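Local structure of tRNA dimethylallyltransferase (Staphylococcus epidermidis ATCC 12228, 3D3Q) at residues 6-11 with 195-200; 32-37 with 95-100; 112-117 with 188-193. The protein probably catalyses transfer of a dimethylallyl group from dimethylallyl diphosphate to the adenine at position 37 of tRNAs that read codons beginning with uridine. All coordinates share one frame; numbering follows the deposited sequence.

Contact 1: 6-11 with 195-200; sequences KPFLIV and NYDTLL
Pro7, Leu9 and Val11 bond through their backbones to Asp197 and Leu199, joining two strands that run parallel. Asp197 N gives its hydrogen to Pro7 O at 3.0 Å. Leu199 N reaches Leu9 O, also at 3.0 Å; Leu199 O in turn takes a long, weak bond from Val11 N (3.3 Å). Strand 8-13 is an inner strand of the parallel sheet of this P-loop NTPase fold, with strand 98-102 on its other edge, and it runs into the predicted ATP-binding loop that starts at Gly14. Apolar packing divides between the sheet faces. On the Phe8 and Leu199 face, covered by helix 300-314, Phe8 CG is anti to the backbone N (chi1 -174°), and the ring presents the edge atom CZ to Leu199 CD2 at 3.9 Å. Ile10 CD1 packs alongside the Leu199 side chain, against CD2 and CB. On the Leu9 face Val11 CG1 meets Leu200 CD1. Tyr196, just ahead of strand 197-204, has Leu9 CD2 over one face of its ring and Pro7 CG at its edge. Asp197 OD1 lies 3.5 Å from Phe8 CD1, the carboxylate turned 63° from the ring; OD2 is salt-bridged to Arg314.

Contact 2: 32-37 with 95-100; sequences NGEIIS and RGKVPI
The Glu34 side chain meets Arg95 nearly perpendicularly, carboxylate and guanidinium planes 41° apart. Glu34 OE1 lies at the guanidinium edge, in its plane, 2.6 Å from Arg95 NH1; the pair is a salt bridge, though its hydrogen bond is bent and weak. In Glu34, chi1 (-51°) sets CG anti to the carbonyl carbon, and chi2 near 180° carries CD onward, across the Lys97 chain. There the lysine offers methylene groups, CD standing 3.3 Å from Glu34 OE2, while NZ stays 4.6 Å from that oxygen, too far for a salt bridge. Both nearby cations would be expected to favour the charged carboxylate. On the opposite face of the sheet, Ile35 and Ile100 pair, Ile35 CG1 being 4.4 Å from Ile100 CB. The parallel backbones are tied by Glu34 N to Val98 O, Ile100 N to Glu34 O (3.0 Å) and Ile36 N to Ile100 O. Glu34 OE1 is also bonded to Tyr65 OH, and Arg95 to Asp91. Gly96, with positive phi, closes helix 78-94 in a Schellman motif just before strand 98-102. That helix covers Glu34 and Ile36, helix 20-30 packs on Ile35 and Ile100, and strand 64-65 flanks strand 33-37 on its other edge.

Contact 3: 112-117 with 188-193; sequences LLYNYA and KVQQFT
Tyr114 and Gln190 are brought together by matching first torsions: in each, CG stands anti to the carbonyl carbon and beside the backbone N (chi1 -47° in Tyr114). Beyond CG the Gln190 chain is extended, chi2 -176° carrying CD onward to 3.8 Å from Tyr114 CE2. The contact joins the C-terminal ends of two helices, 106-113 and 184-192, of the IPP transferase family fold; Tyr114 and Thr193 are the first residues to leave helical geometry. Ring and amide are stacked with their planes 22° apart. Gln190 CG makes a CH-pi contact over one face of the ring, 4.0 Å from its centroid, and NE2 lies 3.6 Å from the rim atom Tyr114 CE2. The opposite face is covered over its centre by Leu113 CB, so the ring is sandwiched between its own helix and the neighbouring one. Gln190 is held at both polar atoms, NE2 giving a bond to Lys287 O and OE1 taking one from Arg186 NE, which fixes the turn of the amide. Gln190 O lies 3.4 Å from Tyr114 CE1. The ring of Tyr116 reaches the same glutamine obliquely, its CE2 standing 4.2 Å from Gln190 CG, while its hydroxyl has a weak bond to Gln110. Thr193 points toward the other chain segment, and its backbone N bonds Val189 O within the last turn of its helix. Thr193 CG2 lies 4.0 Å from Tyr116 CB. A single hydrogen bond joins the two segments: Thr193 O, near the plane of the Tyr114 ring at its edge, accepts Asn115 N at 2.8 Å and also faces Tyr114 CA at 3.2 Å.

Contacts 1 and 2 belong to one parallel sheet: strands 8-13 and 98-102 are neighbours, and Ile10 N probably bonds Pro99 O. All three contacts are partly buried, contacts 1 and 2 with six buried residues each, contact 3 with two of its six touching residues, more superficial by that count. Contact 2 has a charged cluster at its strand entrance, whereas contact 1 crosses mainly by backbone bonds and apolar side chains. Contact 3 lies off the sheet, between helix ends, and depends on one backbone bond and an aromatic-amide stack. It adjoins contact 1 through Asn195, whose N probably bonds Leu113 O. Contacts 2 and 3 do not touch, although strand 98-102 leads on to helix 106-113.

Contact 1: 6-11 with 195-200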
loop_
_atom_site.group_PDB
_atom_site.type_symbol
_atom_site.label_atom_id
_atom_site.label_comp_id
_atom_site.label_asym_id
_atom_site.label_seq_id
_atom_site.Cartn_x
_atom_site.Cartn_y
_atom_site.Cartn_z
ATOM N N LYS A 6 16.608 -15.054 7.749
ATOM C CA LYS A 6 15.255 -14.606 7.316
ATOM C C LYS A 6 15.101 -14.764 5.810
ATOM O O LYS A 6 16.018 -14.459 5.038
ATOM C CB LYS A 6 15.040 -13.139 7.677
ATOM C CG LYS A 6 15.254 -12.828 9.120
ATOM C CD LYS A 6 15.474 -11.343 9.335
ATOM C CE LYS A 6 15.858 -11.075 10.792
ATOM N NZ LYS A 6 16.127 -9.638 11.101
ATOM N N PRO A 7 13.934 -15.252 5.368
ATOM C CA PRO A 7 13.661 -15.446 3.937
ATOM C C PRO A 7 13.483 -14.135 3.150
ATOM O O PRO A 7 12.880 -13.173 3.637
ATOM C CB PRO A 7 12.385 -16.289 3.937
ATOM C CG PRO A 7 11.698 -15.858 5.194
ATOM C CD PRO A 7 12.835 -15.780 6.192
ATOM N N PHE A 8 14.010 -14.107 1.928
ATOM C CA PHE A 8 13.900 -12.928 1.083
ATOM C C PHE A 8 12.467 -12.761 0.592
ATOM O O PHE A 8 11.840 -13.724 0.145
ATOM C CB PHE A 8 14.838 -13.033 -0.123
ATOM C CG PHE A 8 14.889 -11.787 -0.960
ATOM C CD1 PHE A 8 15.365 -10.595 -0.421
ATOM C CD2 PHE A 8 14.455 -11.791 -2.273
ATOM C CE1 PHE A 8 15.410 -9.426 -1.182
ATOM C CE2 PHE A 8 14.498 -10.625 -3.041
ATOM C CZ PHE A 8 14.979 -9.440 -2.484
ATOM N N LEU A 9 11.966 -11.530 0.678
ATOM C CA LEU A 9 10.610 -11.202 0.241
ATOM C C LEU A 9 10.537 -9.818 -0.408
ATOM O O LEU A 9 11.105 -8.869 0.128
ATOM C CB LEU A 9 9.666 -11.215 1.437
ATOM C CG LEU A 9 8.220 -10.881 1.101
ATOM C CD1 LEU A 9 7.560 -12.057 0.428
ATOM C CD2 LEU A 9 7.493 -10.542 2.367
ATOM N N ILE A 10 9.853 -9.697 -1.549
ATOM C CA ILE A 10 9.695 -8.392 -2.211
ATOM C C ILE A 10 8.291 -7.905 -1.913
ATOM O O ILE A 10 7.343 -8.685 -1.967
ATOM C CB ILE A 10 9.805 -8.446 -3.777
ATOM C CG1 ILE A 10 11.194 -8.892 -4.234
ATOM C CG2 ILE A 10 9.577 -7.054 -4.355
ATOM C CD1 ILE A 10 12.267 -7.877 -3.943
ATOM N N VAL A 11 8.146 -6.626 -1.588
ATOM C CA VAL A 11 6.810 -6.078 -1.310
ATOM C C VAL A 11 6.618 -4.789 -2.143
ATOM O O VAL A 11 7.377 -3.821 -2.008
ATOM C CB VAL A 11 6.614 -5.762 0.221
ATOM C CG1 VAL A 11 5.166 -5.434 0.514
ATOM C CG2 VAL A 11 7.050 -6.933 1.061
ATOM N N ASN A 195 9.970 -10.481 10.291
ATOM C CA ASN A 195 9.970 -11.856 9.895
ATOM C C ASN A 195 10.697 -12.124 8.608
ATOM O O ASN A 195 11.103 -13.248 8.361
ATOM C CB ASN A 195 8.544 -12.362 9.781
ATOM C CG ASN A 195 7.760 -12.156 11.061
ATOM O OD1 ASN A 195 8.304 -12.299 12.160
ATOM N ND2 ASN A 195 6.479 -11.813 10.931
ATOM N N TYR A 196 10.878 -11.112 7.776
ATOM C CA TYR A 196 11.551 -11.349 6.513
ATOM C C TYR A 196 12.587 -10.309 6.146
ATOM O O TYR A 196 12.590 -9.199 6.674
ATOM C CB TYR A 196 10.520 -11.431 5.379
ATOM C CG TYR A 196 9.322 -12.300 5.681
ATOM C CD1 TYR A 196 8.185 -11.774 6.296
ATOM C CD2 TYR A 196 9.322 -13.653 5.343
ATOM C CE1 TYR A 196 7.073 -12.582 6.556
ATOM C CE2 TYR A 196 8.224 -14.466 5.602
ATOM C CZ TYR A 196 7.108 -13.931 6.201
ATOM O OH TYR A 196 6.033 -14.755 6.427
ATOM N N ASP A 197 13.474 -10.700 5.234
ATOM C CA ASP A 197 14.507 -9.811 4.708
ATOM C C ASP A 197 13.787 -9.019 3.614
ATOM O O ASP A 197 14.076 -9.174 2.421
ATOM C CB ASP A 197 15.642 -10.619 4.073
ATOM C CG ASP A 197 16.600 -9.744 3.288
ATOM O OD1 ASP A 197 17.359 -10.266 2.444
ATOM O OD2 ASP A 197 16.589 -8.517 3.514
ATOM N N THR A 198 12.855 -8.165 4.032
ATOM C CA THR A 198 12.019 -7.387 3.113
ATOM C C THR A 198 12.659 -6.307 2.249
ATOM O O THR A 198 13.599 -5.634 2.653
ATOM C CB THR A 198 10.830 -6.728 3.876
ATOM O OG1 THR A 198 11.298 -5.582 4.597
ATOM C CG2 THR A 198 10.202 -7.719 4.864
ATOM N N LEU A 199 12.127 -6.174 1.042
ATOM C CA LEU A 199 12.567 -5.163 0.097
ATOM C C LEU A 199 11.284 -4.393 -0.213
ATOM O O LEU A 199 10.695 -4.532 -1.278
ATOM C CB LEU A 199 13.138 -5.811 -1.167
ATOM C CG LEU A 199 13.519 -4.894 -2.338
ATOM C CD1 LEU A 199 14.116 -3.573 -1.864
ATOM C CD2 LEU A 199 14.496 -5.649 -3.207
ATOM N N LEU A 200 10.850 -3.599 0.758
ATOM C CA LEU A 200 9.621 -2.840 0.652
ATOM C C LEU A 200 9.714 -1.631 -0.266
ATOM O O LEU A 200 10.415 -0.667 0.033
ATOM C CB LEU A 200 9.190 -2.405 2.047
ATOM C CG LEU A 200 7.816 -1.781 2.224
ATOM C CD1 LEU A 200 6.717 -2.794 1.917
ATOM C CD2 LEU A 200 7.692 -1.292 3.660
#

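Contact 2: 32-37 with 95-100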
loop_
_atom_site.group_PDB
_atom_site.type_symbol
_atom_site.label_atom_id
_atom_site.label_comp_id
_atom_site.label_asym_id
_atom_site.label_seq_id
_atom_site.Cartn_x
_atom_site.Cartn_y
_atom_site.Cartn_z
ATOM N N ASN A 32 12.046 -15.103 -11.839
ATOM C CA ASN A 32 11.138 -16.258 -11.750
ATOM C C ASN A 32 10.548 -16.424 -10.354
ATOM O O ASN A 32 10.867 -17.363 -9.618
ATOM C CB ASN A 32 11.837 -17.558 -12.202
ATOM C CG ASN A 32 12.839 -18.072 -11.180
ATOM O OD1 ASN A 32 13.644 -17.301 -10.647
ATOM N ND2 ASN A 32 12.810 -19.378 -10.913
ATOM N N GLY A 33 9.690 -15.477 -9.997
ATOM C CA GLY A 33 9.041 -15.520 -8.706
ATOM C C GLY A 33 7.552 -15.731 -8.885
ATOM O O GLY A 33 7.075 -15.962 -9.995
ATOM N N GLU A 34 6.818 -15.669 -7.781
ATOM C CA GLU A 34 5.377 -15.829 -7.810
ATOM C C GLU A 34 4.809 -14.755 -6.902
ATOM O O GLU A 34 5.421 -14.374 -5.901
ATOM C CB GLU A 34 4.979 -17.218 -7.338
ATOM C CG GLU A 34 5.742 -18.310 -8.061
ATOM C CD GLU A 34 5.307 -19.696 -7.650
ATOM O OE1 GLU A 34 4.952 -19.874 -6.458
ATOM O OE2 GLU A 34 5.336 -20.619 -8.503
ATOM N N ILE A 35 3.627 -14.278 -7.256
ATOM C CA ILE A 35 2.995 -13.192 -6.531
ATOM C C ILE A 35 1.874 -13.602 -5.600
ATOM O O ILE A 35 1.067 -14.460 -5.925
ATOM C CB ILE A 35 2.433 -12.153 -7.534
ATOM C CG1 ILE A 35 3.539 -11.719 -8.488
ATOM C CG2 ILE A 35 1.870 -10.957 -6.799
ATOM C CD1 ILE A 35 3.098 -10.761 -9.513
ATOM N N ILE A 36 1.825 -12.962 -4.441
ATOM C CA ILE A 36 0.767 -13.206 -3.480
ATOM C C ILE A 36 -0.027 -11.895 -3.397
ATOM O O ILE A 36 0.509 -10.869 -2.988
ATOM C CB ILE A 36 1.338 -13.544 -2.097
ATOM C CG1 ILE A 36 2.077 -14.878 -2.156
ATOM C CG2 ILE A 36 0.230 -13.585 -1.077
ATOM C CD1 ILE A 36 2.837 -15.207 -0.897
ATOM N N SER A 37 -1.292 -11.923 -3.803
ATOM C CA SER A 37 -2.116 -10.726 -3.760
ATOM C C SER A 37 -2.258 -10.217 -2.321
ATOM O O SER A 37 -2.618 -10.973 -1.419
ATOM C CB SER A 37 -3.482 -11.030 -4.374
ATOM O OG SER A 37 -4.445 -10.077 -3.984
ATOM N N ARG A 95 10.545 -23.850 -3.003
ATOM C CA ARG A 95 10.703 -24.341 -4.367
ATOM C C ARG A 95 11.685 -23.457 -5.131
ATOM O O ARG A 95 11.588 -23.289 -6.351
ATOM C CB ARG A 95 9.355 -24.399 -5.078
ATOM C CG ARG A 95 8.326 -25.230 -4.327
ATOM C CD ARG A 95 7.135 -25.579 -5.194
ATOM N NE ARG A 95 6.565 -24.399 -5.861
ATOM C CZ ARG A 95 6.080 -23.341 -5.222
ATOM N NH1 ARG A 95 5.586 -22.331 -5.907
ATOM N NH2 ARG A 95 6.092 -23.294 -3.895
ATOM N N GLY A 96 12.631 -22.892 -4.379
ATOM C CA GLY A 96 13.669 -22.041 -4.941
ATOM C C GLY A 96 13.202 -20.860 -5.765
ATOM O O GLY A 96 13.832 -20.511 -6.758
ATOM N N LYS A 97 12.099 -20.245 -5.364
ATOM C CA LYS A 97 11.586 -19.092 -6.095
ATOM C C LYS A 97 11.593 -17.840 -5.213
ATOM O O LYS A 97 11.989 -17.883 -4.043
ATOM C CB LYS A 97 10.170 -19.372 -6.611
ATOM C CG LYS A 97 10.115 -20.138 -7.932
ATOM C CD LYS A 97 8.675 -20.525 -8.301
ATOM C CE LYS A 97 8.423 -20.469 -9.834
ATOM N NZ LYS A 97 9.339 -21.348 -10.645
ATOM N N VAL A 98 11.156 -16.724 -5.783
ATOM C CA VAL A 98 11.137 -15.469 -5.057
ATOM C C VAL A 98 9.743 -15.021 -4.700
ATOM O O VAL A 98 8.987 -14.563 -5.563
ATOM C CB VAL A 98 11.784 -14.354 -5.870
ATOM C CG1 VAL A 98 11.732 -13.054 -5.089
ATOM C CG2 VAL A 98 13.206 -14.732 -6.202
ATOM N N PRO A 99 9.380 -15.138 -3.416
ATOM C CA PRO A 99 8.056 -14.731 -2.953
ATOM C C PRO A 99 7.875 -13.206 -3.086
ATOM O O PRO A 99 8.665 -12.419 -2.541
ATOM C CB PRO A 99 8.047 -15.204 -1.510
ATOM C CG PRO A 99 9.464 -15.004 -1.108
ATOM C CD PRO A 99 10.232 -15.534 -2.287
ATOM N N ILE A 100 6.823 -12.801 -3.803
ATOM C CA ILE A 100 6.524 -11.386 -4.051
ATOM C C ILE A 100 5.075 -11.094 -3.691
ATOM O O ILE A 100 4.166 -11.782 -4.154
ATOM C CB ILE A 100 6.685 -11.041 -5.553
ATOM C CG1 ILE A 100 8.038 -11.531 -6.071
ATOM C CG2 ILE A 100 6.573 -9.567 -5.752
ATOM C CD1 ILE A 100 8.058 -11.735 -7.563
#

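Contact 3: 112-117 with 188-193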
loop_
_atom_site.group_PDB
_atom_site.type_symbol
_atom_site.label_atom_id
_atom_site.label_comp_id
_atom_site.label_asym_id
_atom_site.label_seq_id
_atom_site.Cartn_x
_atom_site.Cartn_y
_atom_site.Cartn_z
ATOM N N LEU A 112 2.065 -8.544 8.589
ATOM C CA LEU A 112 2.802 -9.628 7.947
ATOM C C LEU A 112 4.308 -9.477 8.055
ATOM O O LEU A 112 5.040 -10.463 8.060
ATOM C CB LEU A 112 2.426 -9.707 6.458
ATOM C CG LEU A 112 3.300 -10.554 5.524
ATOM C CD1 LEU A 112 3.311 -12.019 5.958
ATOM C CD2 LEU A 112 2.775 -10.410 4.116
ATOM N N LEU A 113 4.772 -8.240 8.128
ATOM C CA LEU A 113 6.202 -7.993 8.198
ATOM C C LEU A 113 6.790 -8.070 9.601
ATOM O O LEU A 113 7.895 -8.574 9.785
ATOM C CB LEU A 113 6.519 -6.627 7.583
ATOM C CG LEU A 113 6.116 -6.499 6.109
ATOM C CD1 LEU A 113 6.371 -5.087 5.634
ATOM C CD2 LEU A 113 6.904 -7.499 5.274
ATOM N N TYR A 114 6.035 -7.605 10.587
ATOM C CA TYR A 114 6.513 -7.575 11.960
ATOM C C TYR A 114 5.655 -8.360 12.925
ATOM O O TYR A 114 4.446 -8.438 12.757
ATOM C CB TYR A 114 6.570 -6.125 12.428
ATOM C CG TYR A 114 7.238 -5.209 11.433
ATOM C CD1 TYR A 114 8.540 -5.449 11.030
ATOM C CD2 TYR A 114 6.565 -4.112 10.891
ATOM C CE1 TYR A 114 9.168 -4.636 10.117
ATOM C CE2 TYR A 114 7.185 -3.277 9.968
ATOM C CZ TYR A 114 8.500 -3.555 9.587
ATOM O OH TYR A 114 9.175 -2.776 8.686
ATOM N N ASN A 115 6.280 -8.925 13.949
ATOM C CA ASN A 115 5.547 -9.678 14.951
ATOM C C ASN A 115 5.260 -8.863 16.187
ATOM O O ASN A 115 5.612 -9.282 17.282
ATOM C CB ASN A 115 6.337 -10.893 15.378
ATOM C CG ASN A 115 6.039 -12.082 14.545
ATOM O OD1 ASN A 115 6.531 -13.167 14.824
ATOM N ND2 ASN A 115 5.220 -11.899 13.504
ATOM N N TYR A 116 4.632 -7.707 16.027
ATOM C CA TYR A 116 4.327 -6.875 17.178
ATOM C C TYR A 116 2.954 -6.244 17.017
ATOM O O TYR A 116 2.458 -6.087 15.897
ATOM C CB TYR A 116 5.422 -5.790 17.385
ATOM C CG TYR A 116 5.214 -4.454 16.649
ATOM C CD1 TYR A 116 4.419 -3.429 17.197
ATOM C CD2 TYR A 116 5.779 -4.227 15.372
ATOM C CE1 TYR A 116 4.189 -2.229 16.487
ATOM C CE2 TYR A 116 5.550 -3.026 14.667
ATOM C CZ TYR A 116 4.754 -2.047 15.232
ATOM O OH TYR A 116 4.492 -0.907 14.534
ATOM N N ALA A 117 2.331 -5.908 18.143
ATOM C CA ALA A 117 1.015 -5.289 18.137
ATOM C C ALA A 117 1.190 -3.792 17.929
ATOM O O ALA A 117 1.889 -3.135 18.702
ATOM C CB ALA A 117 0.305 -5.562 19.456
ATOM N N LYS A 188 14.121 0.278 16.012
ATOM C CA LYS A 188 14.555 -0.889 16.768
ATOM C C LYS A 188 13.534 -2.027 16.763
ATOM O O LYS A 188 13.809 -3.114 16.263
ATOM C CB LYS A 188 14.887 -0.504 18.214
ATOM C CG LYS A 188 16.384 -0.390 18.494
ATOM C CD LYS A 188 17.084 -1.740 18.379
ATOM C CE LYS A 188 18.498 -1.672 18.928
ATOM N NZ LYS A 188 19.310 -0.571 18.344
ATOM N N VAL A 189 12.354 -1.781 17.306
ATOM C CA VAL A 189 11.350 -2.823 17.352
ATOM C C VAL A 189 11.016 -3.438 15.989
ATOM O O VAL A 189 10.822 -4.652 15.874
ATOM C CB VAL A 189 10.105 -2.287 17.977
ATOM C CG1 VAL A 189 10.398 -1.881 19.402
ATOM C CG2 VAL A 189 9.630 -1.100 17.174
ATOM N N GLN A 190 10.944 -2.611 14.952
ATOM C CA GLN A 190 10.641 -3.143 13.625
ATOM C C GLN A 190 11.825 -3.943 13.110
ATOM O O GLN A 190 11.663 -4.905 12.360
ATOM C CB GLN A 190 10.302 -2.019 12.648
ATOM C CG GLN A 190 8.954 -1.378 12.918
ATOM C CD GLN A 190 8.603 -0.335 11.883
ATOM O OE1 GLN A 190 9.491 0.287 11.300
ATOM N NE2 GLN A 190 7.307 -0.126 11.654
ATOM N N GLN A 191 13.017 -3.558 13.544
ATOM C CA GLN A 191 14.233 -4.231 13.130
ATOM C C GLN A 191 14.412 -5.594 13.788
ATOM O O GLN A 191 15.077 -6.478 13.251
ATOM C CB GLN A 191 15.419 -3.345 13.463
ATOM C CG GLN A 191 16.754 -3.921 13.109
ATOM C CD GLN A 191 17.866 -3.130 13.760
ATOM O OE1 GLN A 191 18.014 -3.150 14.991
ATOM N NE2 GLN A 191 18.642 -2.407 12.947
ATOM N N PHE A 192 13.805 -5.773 14.948
ATOM C CA PHE A 192 13.953 -7.027 15.657
ATOM C C PHE A 192 12.763 -7.952 15.536
ATOM O O PHE A 192 12.914 -9.163 15.693
ATOM C CB PHE A 192 14.237 -6.748 17.133
ATOM C CG PHE A 192 14.369 -7.988 17.978
ATOM C CD1 PHE A 192 15.367 -8.924 17.719
ATOM C CD2 PHE A 192 13.496 -8.211 19.046
ATOM C CE1 PHE A 192 15.493 -10.058 18.509
ATOM C CE2 PHE A 192 13.615 -9.341 19.839
ATOM C CZ PHE A 192 14.614 -10.266 19.570
ATOM N N THR A 193 11.585 -7.390 15.280
ATOM C CA THR A 193 10.376 -8.203 15.158
ATOM C C THR A 193 10.066 -8.533 13.719
ATOM O O THR A 193 8.981 -9.026 13.421
ATOM C CB THR A 193 9.113 -7.505 15.686
ATOM O OG1 THR A 193 9.464 -6.444 16.578
ATOM C CG2 THR A 193 8.255 -8.506 16.418
#